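Local coordinates for protein gamma-glutamyltranspeptidase (Ggt) (PDB 5BPK) that probably transfers or hydrolyses the gamma-glutamyl group of glutathione and related compounds, as an N-terminal nucleophile hydrolase of Helicobacter pylori, at residues N38-D43 / K68-S73; A27-I30 / F35-N38; R134-G139 / D183-F188. All blocks are in the same frame, centred on the assembly; numbering follows the deposited sequence.

Contact 1: residues N38-D43 / K68-S73; sequences NNEMDD and KRPLSS. With 4UD ((2S)-amino[(5S)-4,5-dihydro-1,2-oxazol-5-yl]acetic acid), chain O.
P70 packs against the 3-10 turn of residues 40-43. Its CG sits 3.6 Å from the backbone O of E40, and its CB lies 3.9 Å from the CB of D43. The same D43 CB rests 3.4 Å from the backbone O of L71. These are van der Waals contacts, two of them carbon against a carbonyl oxygen. E40, D43, S72 and S73 turn polar atoms to the bound 4UD. Its amino nitrogen N7 is held by OD2 of D43 at 2.7 Å and more weakly by OE2 of E40. CG of D43 lies beside its backbone N (chi1 -81°), which swings OD2 to N7. The carboxylate of 4UD is held from the 68-73 side. S72 OG donates to 4UD O9 at 2.6 Å. The backbone N of S73 gives 4UD O10 a straight bond of 2.8 Å (169°). Within 38-43, N38 OD1 accepts from E40 N on an in-plane lone pair, an Asx turn leading into the 3-10 segment. R103 of the neighbouring Ggt chain forms salt bridges with both E40 and D43. Acids at the ammonium, with a serine hydroxyl and a backbone N-H at the carboxylate, form the alpha-amino-acid end of the gamma-glutamyl pocket in gamma-glutamyltranspeptidases.

Contact 2: residues A27-I30 / F35-N38; sequences AASI and FLLN
The F35 ring takes I30 over one face. I30 CB stands 3.9 Å above the ring plane, offset toward the rim, and I30 CG1 lies 3.7 Å from F35 CZ. F35 CG sits between its backbone N and carbonyl carbon (chi1 71°). This brings the ring alongside I30, and the two side chains point the same way. I30 also meets L37, whose side chain crosses it at about a right angle, with the two CD1 atoms 3.8 Å apart. L36 turns to other neighbours: its CD2 touches S29 OG at 3.5 Å and the carbonyl carbon of A27. The polar end of S29 is bonded to S193 of the neighbouring Ggt chain, and F197 of that chain packs on both S29 and L36. Two backbone bonds join the segments. L37 N donates to A28 O at 2.8 Å, and I30 N donates to F35 O at 3.0 Å. The CA of S29 makes a CA-H...O contact with F35 O. S29 and L36 form a non-hydrogen-bonded antiparallel pair, a single beta bridge, with their CA atoms 4.1 Å apart. The arrangement is a short hairpin-like antiparallel pairing, closed by the four residues between the segments, against the partner chain.

Contact 3: residues R134-G139 / D183-F188; sequences RIEKFG and DPRKEF. With EDO (1,2-ethanediol), chain R; EDO (1,2-ethanediol), chain F.
E136 and R185 meet in a two-pronged salt bridge. R185 NH2 donates to E136 OE1 at 2.9 Å, and R185 NE donates to E136 OE2 at 2.9 Å with an angle of 170°. The approach is side-on, each carboxylate oxygen is met on its syn side, and the two flat groups are 21° from coplanar. R185 runs extended from CG to NE (chi3 179°), which carries the guanidinium across to the acid. The next shell fixes the arginine from its own segment. D183 OD1 takes R185 NH1 at 2.9 Å, near the guanidinium plane. The same oxygen also accepts R185 N at 3.0 Å from above the carboxylate plane, closing an Asx turn. Further out, R123 forms a salt bridge with D183 OD2, and the backbone N-H groups of R123 and M161 donate to the E136 carboxylate. The carbonyls of V119 and A121 accept from R185. An ethanediol, probably from the crystallisation liquor, accepts from E136 N at 3.0 Å. The network ties the loop after strand 176-181 to the segment 134-139. The buried guanidinium lies between two acids, E136 and D183, and this would be expected to favour the charged forms of all three groups.

Contacts 1 and 2 follow one another along the loop between strands 13-19 and 77-81. They share N38, and their centres are 15 Å apart. Contact 1 lines the inhibitor pocket directly. Contact 2 lies farther out, with the L37 side chain about 13 Å from 4UD. Both are bordered by the neighbouring Ggt chain, and E104 of that chain packs on the shared N38. Contact 3 is separate. Its centre is 26 Å from that of contact 1, on the opposite side of the chain's centre, and 29 Å from that of contact 2. The R185 side chain still comes to about 13 Å from the ligand, without lining the pocket.

Contact 1: residues N38-D43 / K68-S73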
ATOM      1  N   ASN B  38       4.896   7.744  11.028  1.00 10.30           N
ATOM      2  CA  ASN B  38       4.020   7.926   9.879  1.00 12.28           C
ATOM      3  C   ASN B  38       3.428   9.325   9.834  1.00 11.60           C
ATOM      4  O   ASN B  38       3.363  10.011  10.859  1.00 12.71           O
ATOM      5  CB  ASN B  38       2.892   6.895   9.911  1.00 11.30           C
ATOM      6  CG  ASN B  38       1.932   7.120  11.065  1.00  8.92           C
ATOM      7  OD1 ASN B  38       0.986   7.905  10.947  1.00 10.66           O
ATOM      8  ND2 ASN B  38       2.185   6.455  12.201  1.00 10.52           N
ATOM      9  N   ASN B  39       3.007   9.751   8.642  1.00 11.37           N
ATOM     10  CA  ASN B  39       2.075  10.882   8.529  1.00 11.66           C
ATOM     11  C   ASN B  39       0.732  10.409   7.965  1.00 11.36           C
ATOM     12  O   ASN B  39       0.137  11.027   7.070  1.00 12.59           O
ATOM     13  CB  ASN B  39       2.687  12.109   7.813  1.00 11.00           C
ATOM     14  CG  ASN B  39       3.130  11.847   6.375  1.00 13.59           C
ATOM     15  OD1 ASN B  39       3.161  10.720   5.899  1.00 13.27           O
ATOM     16  ND2 ASN B  39       3.509  12.922   5.687  1.00 14.40           N
ATOM     17  N   GLU B  40       0.250   9.299   8.525  1.00 10.58           N
ATOM     18  CA  GLU B  40      -0.993   8.695   8.056  1.00 11.35           C
ATOM     19  C   GLU B  40      -2.228   9.545   8.363  1.00 12.17           C
ATOM     20  O   GLU B  40      -3.289   9.321   7.774  1.00 11.89           O
ATOM     21  CB  GLU B  40      -1.184   7.284   8.633  1.00 11.09           C
ATOM     22  CG  GLU B  40      -1.617   6.241   7.616  1.00 10.01           C
ATOM     23  CD  GLU B  40      -0.480   5.861   6.673  1.00 10.37           C
ATOM     24  OE1 GLU B  40       0.588   5.389   7.159  1.00 12.03           O
ATOM     25  OE2 GLU B  40      -0.653   6.039   5.454  1.00 14.00           O
ATOM     26  N   MET B  41      -2.119  10.517   9.265  1.00 12.48           N
ATOM     27  CA  MET B  41      -3.283  11.383   9.534  1.00 13.83           C
ATOM     28  C   MET B  41      -3.737  12.167   8.308  1.00 12.70           C
ATOM     29  O   MET B  41      -4.903  12.521   8.220  1.00 14.17           O
ATOM     30  CB  MET B  41      -3.036  12.326  10.717  1.00 13.34           C
ATOM     31  CG  MET B  41      -2.794  11.597  12.042  1.00 15.03           C
ATOM     32  SD  MET B  41      -4.219  10.664  12.678  1.00 14.28           S
ATOM     33  CE  MET B  41      -5.257  12.003  13.290  1.00 15.21           C
ATOM     34  N   ASP B  42      -2.836  12.423   7.357  1.00 14.33           N
ATOM     35  CA  ASP B  42      -3.210  13.092   6.093  1.00 15.44           C
ATOM     36  C   ASP B  42      -4.115  12.244   5.174  1.00 14.65           C
ATOM     37  O   ASP B  42      -4.618  12.736   4.164  1.00 15.63           O
ATOM     38  CB  ASP B  42      -1.964  13.533   5.308  1.00 14.78           C
ATOM     39  CG  ASP B  42      -2.304  14.471   4.153  1.00 16.42           C
ATOM     40  OD1 ASP B  42      -2.749  15.611   4.432  1.00 17.43           O
ATOM     41  OD2 ASP B  42      -2.146  14.064   2.973  1.00 15.85           O
ATOM     42  N   ASP B  43      -4.278  10.962   5.478  1.00 13.22           N
ATOM     43  CA  ASP B  43      -5.226  10.143   4.732  1.00 11.28           C
ATOM     44  C   ASP B  43      -6.669  10.338   5.192  1.00 11.96           C
ATOM     45  O   ASP B  43      -7.581   9.868   4.523  1.00 14.52           O
ATOM     46  CB  ASP B  43      -4.842   8.668   4.780  1.00 12.31           C
ATOM     47  CG  ASP B  43      -3.760   8.303   3.774  1.00 10.32           C
ATOM     48  OD1 ASP B  43      -3.334   9.157   2.966  1.00 14.27           O
ATOM     49  OD2 ASP B  43      -3.335   7.135   3.802  1.00 12.97           O
ATOM     50  N   LYS B  68     -10.312   6.203  15.167  1.00 10.75           N
ATOM     51  CA  LYS B  68     -10.739   5.822  13.815  1.00 10.42           C
ATOM     52  C   LYS B  68      -9.510   5.605  12.919  1.00 10.35           C
ATOM     53  O   LYS B  68      -8.492   6.253  13.082  1.00 10.32           O
ATOM     54  CB  LYS B  68     -11.638   6.913  13.239  1.00 12.04           C
ATOM     55  CG  LYS B  68     -12.332   6.609  11.915  1.00 12.54           C
ATOM     56  CD  LYS B  68     -13.346   7.696  11.599  1.00 11.99           C
ATOM     57  CE  LYS B  68     -13.964   7.584  10.223  1.00 13.36           C
ATOM     58  NZ  LYS B  68     -14.727   8.820   9.883  1.00 12.15           N
ATOM     59  N   ARG B  69      -9.623   4.689  11.966  1.00 10.43           N
ATOM     60  CA  ARG B  69      -8.526   4.399  11.044  1.00  8.22           C
ATOM     61  C   ARG B  69      -8.724   5.216   9.768  1.00 11.56           C
ATOM     62  O   ARG B  69      -9.789   5.163   9.176  1.00 12.85           O
ATOM     63  CB  ARG B  69      -8.511   2.898  10.739  1.00  9.90           C
ATOM     64  CG  ARG B  69      -8.236   2.022  11.973  1.00 11.40           C
ATOM     65  CD  ARG B  69      -8.541   0.526  11.754  1.00  8.87           C
ATOM     66  NE  ARG B  69      -8.691  -0.100  13.074  1.00 10.28           N
ATOM     67  CZ  ARG B  69      -7.805  -0.889  13.677  1.00 12.26           C
ATOM     68  NH1 ARG B  69      -6.708  -1.300  13.063  1.00 15.66           N
ATOM     69  NH2 ARG B  69      -8.053  -1.304  14.907  1.00 17.68           N
ATOM     70  N   PRO B  70      -7.696   5.963   9.336  1.00 10.37           N
ATOM     71  CA  PRO B  70      -7.873   6.784   8.139  1.00 11.87           C
ATOM     72  C   PRO B  70      -8.032   5.933   6.889  1.00  9.73           C
ATOM     73  O   PRO B  70      -7.358   4.906   6.753  1.00 10.76           O
ATOM     74  CB  PRO B  70      -6.576   7.594   8.067  1.00 13.08           C
ATOM     75  CG  PRO B  70      -5.589   6.815   8.862  1.00 11.30           C
ATOM     76  CD  PRO B  70      -6.370   6.162   9.949  1.00 10.24           C
ATOM     77  N   LEU B  71      -8.911   6.366   5.986  1.00 10.23           N
ATOM     78  CA  LEU B  71      -9.155   5.637   4.754  1.00 10.58           C
ATOM     79  C   LEU B  71      -7.869   5.454   3.951  1.00 10.67           C
ATOM     80  O   LEU B  71      -7.115   6.398   3.763  1.00 10.47           O
ATOM     81  CB  LEU B  71     -10.185   6.360   3.891  1.00 11.31           C
ATOM     82  CG  LEU B  71     -10.631   5.637   2.621  1.00 11.37           C
ATOM     83  CD1 LEU B  71     -11.441   4.408   2.970  1.00 12.38           C
ATOM     84  CD2 LEU B  71     -11.408   6.576   1.709  1.00 12.32           C
ATOM     85  N   SER B  72      -7.666   4.233   3.464  1.00  9.14           N
ATOM     86  CA  SER B  72      -6.532   3.894   2.606  1.00  8.90           C
ATOM     87  C   SER B  72      -6.990   3.591   1.172  1.00 10.40           C
ATOM     88  O   SER B  72      -8.171   3.348   0.915  1.00 11.52           O
ATOM     89  CB  SER B  72      -5.825   2.658   3.165  1.00  9.59           C
ATOM     90  OG  SER B  72      -4.614   2.370   2.461  1.00 10.47           O
ATOM     91  N   SER B  73      -6.025   3.602   0.258  1.00  9.74           N
ATOM     92  CA  SER B  73      -6.187   3.082  -1.101  1.00  7.23           C
ATOM     93  C   SER B  73      -5.424   1.779  -1.313  1.00  8.94           C
ATOM     94  O   SER B  73      -5.458   1.211  -2.407  1.00 10.46           O
ATOM     95  CB  SER B  73      -5.677   4.106  -2.124  1.00 11.24           C
ATOM     96  OG  SER B  73      -6.376   5.333  -2.056  1.00 11.26           O
TER
HETATM   97  C3  4UD O 701       1.602   4.354  -0.200  1.00 22.64           C
HETATM   98  C4  4UD O 701      -0.240   4.719   0.985  1.00 18.07           C
HETATM   99  C5  4UD O 701       1.132   5.344   0.809  1.00 23.69           C
HETATM  100  C6  4UD O 701      -1.359   5.684   1.402  1.00 13.57           C
HETATM  101  C8  4UD O 701      -2.597   4.841   1.609  1.00 13.00           C
HETATM  102  O9  4UD O 701      -2.779   4.244   2.643  1.00 13.76           O
HETATM  103  O10 4UD O 701      -3.524   4.735   0.629  1.00 12.30           O
HETATM  104  N7  4UD O 701      -1.030   6.342   2.674  1.00 13.67           N
HETATM  105  O2  4UD O 701      -0.586   4.186  -0.290  1.00 24.83           O
HETATM  106  N1  4UD O 701       0.594   3.766  -0.753  1.00 27.05           N

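Contact 2: residues A27-I30 / F35-N38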
ATOM      1  N   ALA B  27       8.731  12.537   8.596  1.00 13.55           N
ATOM      2  CA  ALA B  27      10.128  12.961   8.722  1.00 13.83           C
ATOM      3  C   ALA B  27      10.630  13.102  10.167  1.00 12.87           C
ATOM      4  O   ALA B  27      11.803  13.431  10.371  1.00 14.73           O
ATOM      5  CB  ALA B  27      10.382  14.241   7.927  1.00 14.37           C
ATOM      6  N   ALA B  28       9.762  12.847  11.151  1.00 13.41           N
ATOM      7  CA  ALA B  28      10.126  12.914  12.575  1.00 14.89           C
ATOM      8  C   ALA B  28      10.306  11.514  13.132  1.00 14.18           C
ATOM      9  O   ALA B  28       9.442  10.646  12.955  1.00 14.36           O
ATOM     10  CB  ALA B  28       9.059  13.644  13.376  1.00 15.98           C
ATOM     11  N   SER B  29      11.422  11.307  13.819  1.00 13.80           N
ATOM     12  CA  SER B  29      11.735  10.035  14.436  1.00 13.31           C
ATOM     13  C   SER B  29      11.418  10.087  15.927  1.00 13.45           C
ATOM     14  O   SER B  29      11.372  11.166  16.526  1.00 14.25           O
ATOM     15  CB  SER B  29      13.221   9.721  14.256  1.00 12.90           C
ATOM     16  OG  SER B  29      13.600   9.712  12.895  1.00 15.34           O
ATOM     17  N   ILE B  30      11.220   8.921  16.531  1.00 13.51           N
ATOM     18  CA  ILE B  30      11.114   8.830  17.989  1.00 13.44           C
ATOM     19  C   ILE B  30      12.519   8.747  18.599  1.00 13.73           C
ATOM     20  O   ILE B  30      13.248   7.772  18.406  1.00 15.67           O
ATOM     21  CB  ILE B  30      10.216   7.660  18.439  1.00 13.49           C
ATOM     22  CG1 ILE B  30       8.763   7.909  18.001  1.00 15.38           C
ATOM     23  CG2 ILE B  30      10.289   7.464  19.972  1.00 16.01           C
ATOM     24  CD1 ILE B  30       8.090   9.115  18.635  1.00 14.90           C
ATOM     25  N   PHE B  35      13.212   4.948  14.891  1.00 12.50           N
ATOM     26  CA  PHE B  35      12.255   4.789  13.792  1.00 11.99           C
ATOM     27  C   PHE B  35      11.496   6.069  13.458  1.00 10.98           C
ATOM     28  O   PHE B  35      11.266   6.919  14.318  1.00 13.36           O
ATOM     29  CB  PHE B  35      11.289   3.619  14.060  1.00 12.15           C
ATOM     30  CG  PHE B  35      10.288   3.876  15.156  1.00 13.20           C
ATOM     31  CD1 PHE B  35       9.066   4.474  14.876  1.00 12.60           C
ATOM     32  CD2 PHE B  35      10.564   3.507  16.471  1.00 14.24           C
ATOM     33  CE1 PHE B  35       8.139   4.699  15.885  1.00 12.27           C
ATOM     34  CE2 PHE B  35       9.644   3.735  17.472  1.00 12.63           C
ATOM     35  CZ  PHE B  35       8.431   4.342  17.179  1.00 12.61           C
ATOM     36  N   LEU B  36      11.116   6.188  12.189  1.00 10.93           N
ATOM     37  CA  LEU B  36      10.320   7.310  11.710  1.00 10.84           C
ATOM     38  C   LEU B  36       8.834   7.125  11.988  1.00 11.13           C
ATOM     39  O   LEU B  36       8.295   6.028  11.837  1.00 11.65           O
ATOM     40  CB  LEU B  36      10.506   7.483  10.204  1.00 11.04           C
ATOM     41  CG  LEU B  36      11.809   8.144   9.769  1.00 10.55           C
ATOM     42  CD1 LEU B  36      12.155   7.790   8.332  1.00 11.23           C
ATOM     43  CD2 LEU B  36      11.750   9.659   9.966  1.00 13.57           C
ATOM     44  N   LEU B  37       8.186   8.212  12.385  1.00 12.46           N
ATOM     45  CA  LEU B  37       6.726   8.255  12.509  1.00 12.35           C
ATOM     46  C   LEU B  37       6.046   8.388  11.147  1.00 12.65           C
ATOM     47  O   LEU B  37       6.537   9.070  10.239  1.00 13.71           O
ATOM     48  CB  LEU B  37       6.311   9.446  13.373  1.00 13.02           C
ATOM     49  CG  LEU B  37       6.671   9.297  14.842  1.00 11.97           C
ATOM     50  CD1 LEU B  37       6.670  10.670  15.490  1.00 14.67           C
ATOM     51  CD2 LEU B  37       5.721   8.313  15.554  1.00 15.04           C
ATOM     52  N   ASN B  38       4.896   7.744  11.028  1.00 10.30           N
ATOM     53  CA  ASN B  38       4.020   7.926   9.879  1.00 12.28           C
ATOM     54  C   ASN B  38       3.428   9.325   9.834  1.00 11.60           C
ATOM     55  O   ASN B  38       3.363  10.011  10.859  1.00 12.71           O
ATOM     56  CB  ASN B  38       2.892   6.895   9.911  1.00 11.30           C
ATOM     57  CG  ASN B  38       1.932   7.120  11.065  1.00  8.92           C
ATOM     58  OD1 ASN B  38       0.986   7.905  10.947  1.00 10.66           O
ATOM     59  ND2 ASN B  38       2.185   6.455  12.201  1.00 10.52           N
TER

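Contact 3: residues R134-G139 / D183-F188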
ATOM      1  N   ARG B 134      -4.031  10.396 -16.845  1.00 12.37           N
ATOM      2  CA  ARG B 134      -2.608  10.391 -16.569  1.00 13.42           C
ATOM      3  C   ARG B 134      -1.968   9.187 -17.250  1.00 11.63           C
ATOM      4  O   ARG B 134      -2.460   8.061 -17.121  1.00 12.41           O
ATOM      5  CB  ARG B 134      -2.384  10.350 -15.054  1.00 12.80           C
ATOM      6  CG  ARG B 134      -0.970  10.079 -14.628  1.00 14.23           C
ATOM      7  CD  ARG B 134      -0.799  10.172 -13.145  1.00 14.69           C
ATOM      8  NE  ARG B 134       0.604   9.976 -12.791  1.00 12.10           N
ATOM      9  CZ  ARG B 134       1.161  10.315 -11.631  1.00 12.66           C
ATOM     10  NH1 ARG B 134       0.428  10.864 -10.668  1.00 15.44           N
ATOM     11  NH2 ARG B 134       2.465  10.105 -11.431  1.00 16.13           N
ATOM     12  N   ILE B 135      -0.882   9.444 -17.976  1.00 10.74           N
ATOM     13  CA  ILE B 135      -0.115   8.401 -18.654  1.00 11.14           C
ATOM     14  C   ILE B 135       1.374   8.482 -18.291  1.00 11.16           C
ATOM     15  O   ILE B 135       1.818   9.444 -17.643  1.00 12.08           O
ATOM     16  CB  ILE B 135      -0.332   8.465 -20.195  1.00 10.58           C
ATOM     17  CG1 ILE B 135       0.258   9.742 -20.801  1.00 13.00           C
ATOM     18  CG2 ILE B 135      -1.814   8.374 -20.503  1.00 12.86           C
ATOM     19  CD1 ILE B 135       0.487   9.653 -22.283  1.00 11.91           C
ATOM     20  N   GLU B 136       2.134   7.485 -18.742  1.00 12.28           N
ATOM     21  CA  GLU B 136       3.587   7.421 -18.538  1.00 11.05           C
ATOM     22  C   GLU B 136       4.306   7.698 -19.839  1.00 10.79           C
ATOM     23  O   GLU B 136       3.765   7.466 -20.926  1.00 12.29           O
ATOM     24  CB  GLU B 136       3.998   6.045 -17.985  1.00 10.38           C
ATOM     25  CG  GLU B 136       3.342   5.722 -16.643  1.00 12.56           C
ATOM     26  CD  GLU B 136       3.650   4.335 -16.139  1.00  9.76           C
ATOM     27  OE1 GLU B 136       3.627   3.361 -16.949  1.00 12.03           O
ATOM     28  OE2 GLU B 136       3.943   4.212 -14.918  1.00 12.35           O
ATOM     29  N   LYS B 137       5.542   8.179 -19.726  1.00 12.40           N
ATOM     30  CA  LYS B 137       6.337   8.507 -20.906  1.00 14.21           C
ATOM     31  C   LYS B 137       6.483   7.262 -21.787  1.00 13.40           C
ATOM     32  O   LYS B 137       6.726   6.170 -21.284  1.00 13.73           O
ATOM     33  CB  LYS B 137       7.703   9.054 -20.500  1.00 16.55           C
ATOM     34  CG  LYS B 137       8.457   9.730 -21.645  1.00 21.48           C
ATOM     35  CD  LYS B 137       9.667  10.542 -21.174  1.00 27.10           C
ATOM     36  CE  LYS B 137      10.645   9.698 -20.384  1.00 29.72           C
ATOM     37  NZ  LYS B 137      11.991  10.325 -20.219  1.00 32.87           N
ATOM     38  N   PHE B 138       6.333   7.451 -23.098  1.00 14.43           N
ATOM     39  CA  PHE B 138       6.397   6.381 -24.105  1.00 13.53           C
ATOM     40  C   PHE B 138       5.270   5.360 -23.994  1.00 13.14           C
ATOM     41  O   PHE B 138       5.279   4.343 -24.688  1.00 17.03           O
ATOM     42  CB  PHE B 138       7.758   5.667 -24.056  1.00 14.04           C
ATOM     43  CG  PHE B 138       8.928   6.602 -24.135  1.00 14.96           C
ATOM     44  CD1 PHE B 138       9.069   7.451 -25.226  1.00 14.17           C
ATOM     45  CD2 PHE B 138       9.885   6.640 -23.129  1.00 16.28           C
ATOM     46  CE1 PHE B 138      10.130   8.324 -25.310  1.00 12.93           C
ATOM     47  CE2 PHE B 138      10.965   7.515 -23.210  1.00 16.22           C
ATOM     48  CZ  PHE B 138      11.083   8.358 -24.309  1.00 14.57           C
ATOM     49  N   GLY B 139       4.291   5.632 -23.137  1.00 12.83           N
ATOM     50  CA  GLY B 139       3.260   4.660 -22.835  1.00 11.79           C
ATOM     51  C   GLY B 139       2.078   4.642 -23.780  1.00 12.46           C
ATOM     52  O   GLY B 139       1.313   3.677 -23.789  1.00 14.96           O
ATOM     53  N   ASP B 183       9.246  -4.542 -10.240  1.00 10.78           N
ATOM     54  CA  ASP B 183       8.784  -3.490 -11.129  1.00 10.74           C
ATOM     55  C   ASP B 183       9.976  -2.667 -11.618  1.00 11.60           C
ATOM     56  O   ASP B 183      10.747  -2.168 -10.797  1.00 15.93           O
ATOM     57  CB  ASP B 183       7.793  -2.593 -10.374  1.00 10.88           C
ATOM     58  CG  ASP B 183       6.918  -1.749 -11.295  1.00  8.75           C
ATOM     59  OD1 ASP B 183       7.416  -1.224 -12.329  1.00 10.98           O
ATOM     60  OD2 ASP B 183       5.709  -1.611 -10.979  1.00 11.59           O
ATOM     61  N   PRO B 184      10.125  -2.509 -12.951  1.00 13.80           N
ATOM     62  CA  PRO B 184      11.223  -1.665 -13.436  1.00 15.49           C
ATOM     63  C   PRO B 184      11.183  -0.228 -12.888  1.00 15.84           C
ATOM     64  O   PRO B 184      12.212   0.444 -12.849  1.00 19.01           O
ATOM     65  CB  PRO B 184      11.033  -1.673 -14.964  1.00 17.29           C
ATOM     66  CG  PRO B 184       9.704  -2.238 -15.221  1.00 18.91           C
ATOM     67  CD  PRO B 184       9.398  -3.145 -14.065  1.00 14.54           C
ATOM     68  N   ARG B 185      10.015   0.214 -12.422  1.00 13.56           N
ATOM     69  CA  ARG B 185       9.836   1.585 -11.918  1.00 14.21           C
ATOM     70  C   ARG B 185      10.461   1.837 -10.547  1.00 18.06           C
ATOM     71  O   ARG B 185      10.582   2.980 -10.139  1.00 20.46           O
ATOM     72  CB  ARG B 185       8.350   1.924 -11.830  1.00 13.90           C
ATOM     73  CG  ARG B 185       7.606   1.856 -13.144  1.00 10.89           C
ATOM     74  CD  ARG B 185       6.114   1.834 -12.914  1.00 12.26           C
ATOM     75  NE  ARG B 185       5.346   1.785 -14.153  1.00 10.61           N
ATOM     76  CZ  ARG B 185       5.131   0.683 -14.862  1.00 12.29           C
ATOM     77  NH1 ARG B 185       5.650  -0.478 -14.481  1.00 11.54           N
ATOM     78  NH2 ARG B 185       4.389   0.743 -15.958  1.00 11.62           N
ATOM     79  N   LYS B 186      10.852   0.771  -9.855  1.00 20.96           N
ATOM     80  CA  LYS B 186      11.334   0.853  -8.476  1.00 25.32           C
ATOM     81  C   LYS B 186      12.351   1.985  -8.267  1.00 29.01           C
ATOM     82  O   LYS B 186      12.202   2.775  -7.335  1.00 30.97           O
ATOM     83  CB  LYS B 186      11.929  -0.495  -8.044  1.00 25.64           C
ATOM     84  CG  LYS B 186      12.268  -0.607  -6.546  1.00 29.01           C
ATOM     85  CD  LYS B 186      13.723  -0.264  -6.214  1.00 36.84           C
ATOM     86  CE  LYS B 186      14.689  -1.385  -6.575  1.00 39.52           C
ATOM     87  NZ  LYS B 186      16.115  -0.964  -6.410  1.00 44.81           N
ATOM     88  N   GLU B 187      13.359   2.068  -9.142  1.00 30.73           N
ATOM     89  CA  GLU B 187      14.480   3.020  -8.971  1.00 35.47           C
ATOM     90  C   GLU B 187      14.285   4.397  -9.625  1.00 37.95           C
ATOM     91  O   GLU B 187      15.221   5.202  -9.669  1.00 38.99           O
ATOM     92  CB  GLU B 187      15.783   2.399  -9.500  1.00 36.61           C
ATOM     93  CG  GLU B 187      16.293   1.226  -8.675  1.00 36.61           C
ATOM     94  N   PHE B 188      13.081   4.681 -10.111  1.00 39.96           N
ATOM     95  CA  PHE B 188      12.827   5.925 -10.835  1.00 42.53           C
ATOM     96  C   PHE B 188      12.575   7.071  -9.864  1.00 44.55           C
ATOM     97  O   PHE B 188      13.424   7.947  -9.697  1.00 47.28           O
ATOM     98  CB  PHE B 188      11.637   5.762 -11.787  1.00 42.06           C
ATOM     99  CG  PHE B 188      11.956   4.982 -13.042  1.00 45.92           C
ATOM    100  CD1 PHE B 188      12.860   3.917 -13.028  1.00 46.53           C
ATOM    101  CD2 PHE B 188      11.325   5.300 -14.240  1.00 49.19           C
ATOM    102  CE1 PHE B 188      13.137   3.203 -14.177  1.00 47.52           C
ATOM    103  CE2 PHE B 188      11.595   4.584 -15.395  1.00 49.90           C
ATOM    104  CZ  PHE B 188      12.506   3.534 -15.358  1.00 50.04           C
TER
HETATM  105  C1  EDO R 704      -0.673   3.445 -20.993  1.00 15.64           C
HETATM  106  O1  EDO R 704      -1.943   3.411 -21.660  1.00 19.65           O
HETATM  107  C2  EDO R 704      -0.218   4.896 -20.806  1.00 14.35           C
HETATM  108  O2  EDO R 704       1.031   5.014 -20.088  1.00 12.99           O
HETATM  109  C1  EDO F 402      11.519   3.700  -4.019  1.00 37.87           C
HETATM  110  O1  EDO F 402      11.742   2.287  -3.933  1.00 38.12           O
HETATM  111  C2  EDO F 402      12.498   4.430  -3.105  1.00 37.76           C
HETATM  112  O2  EDO F 402      11.840   5.053  -1.989  1.00 35.13           O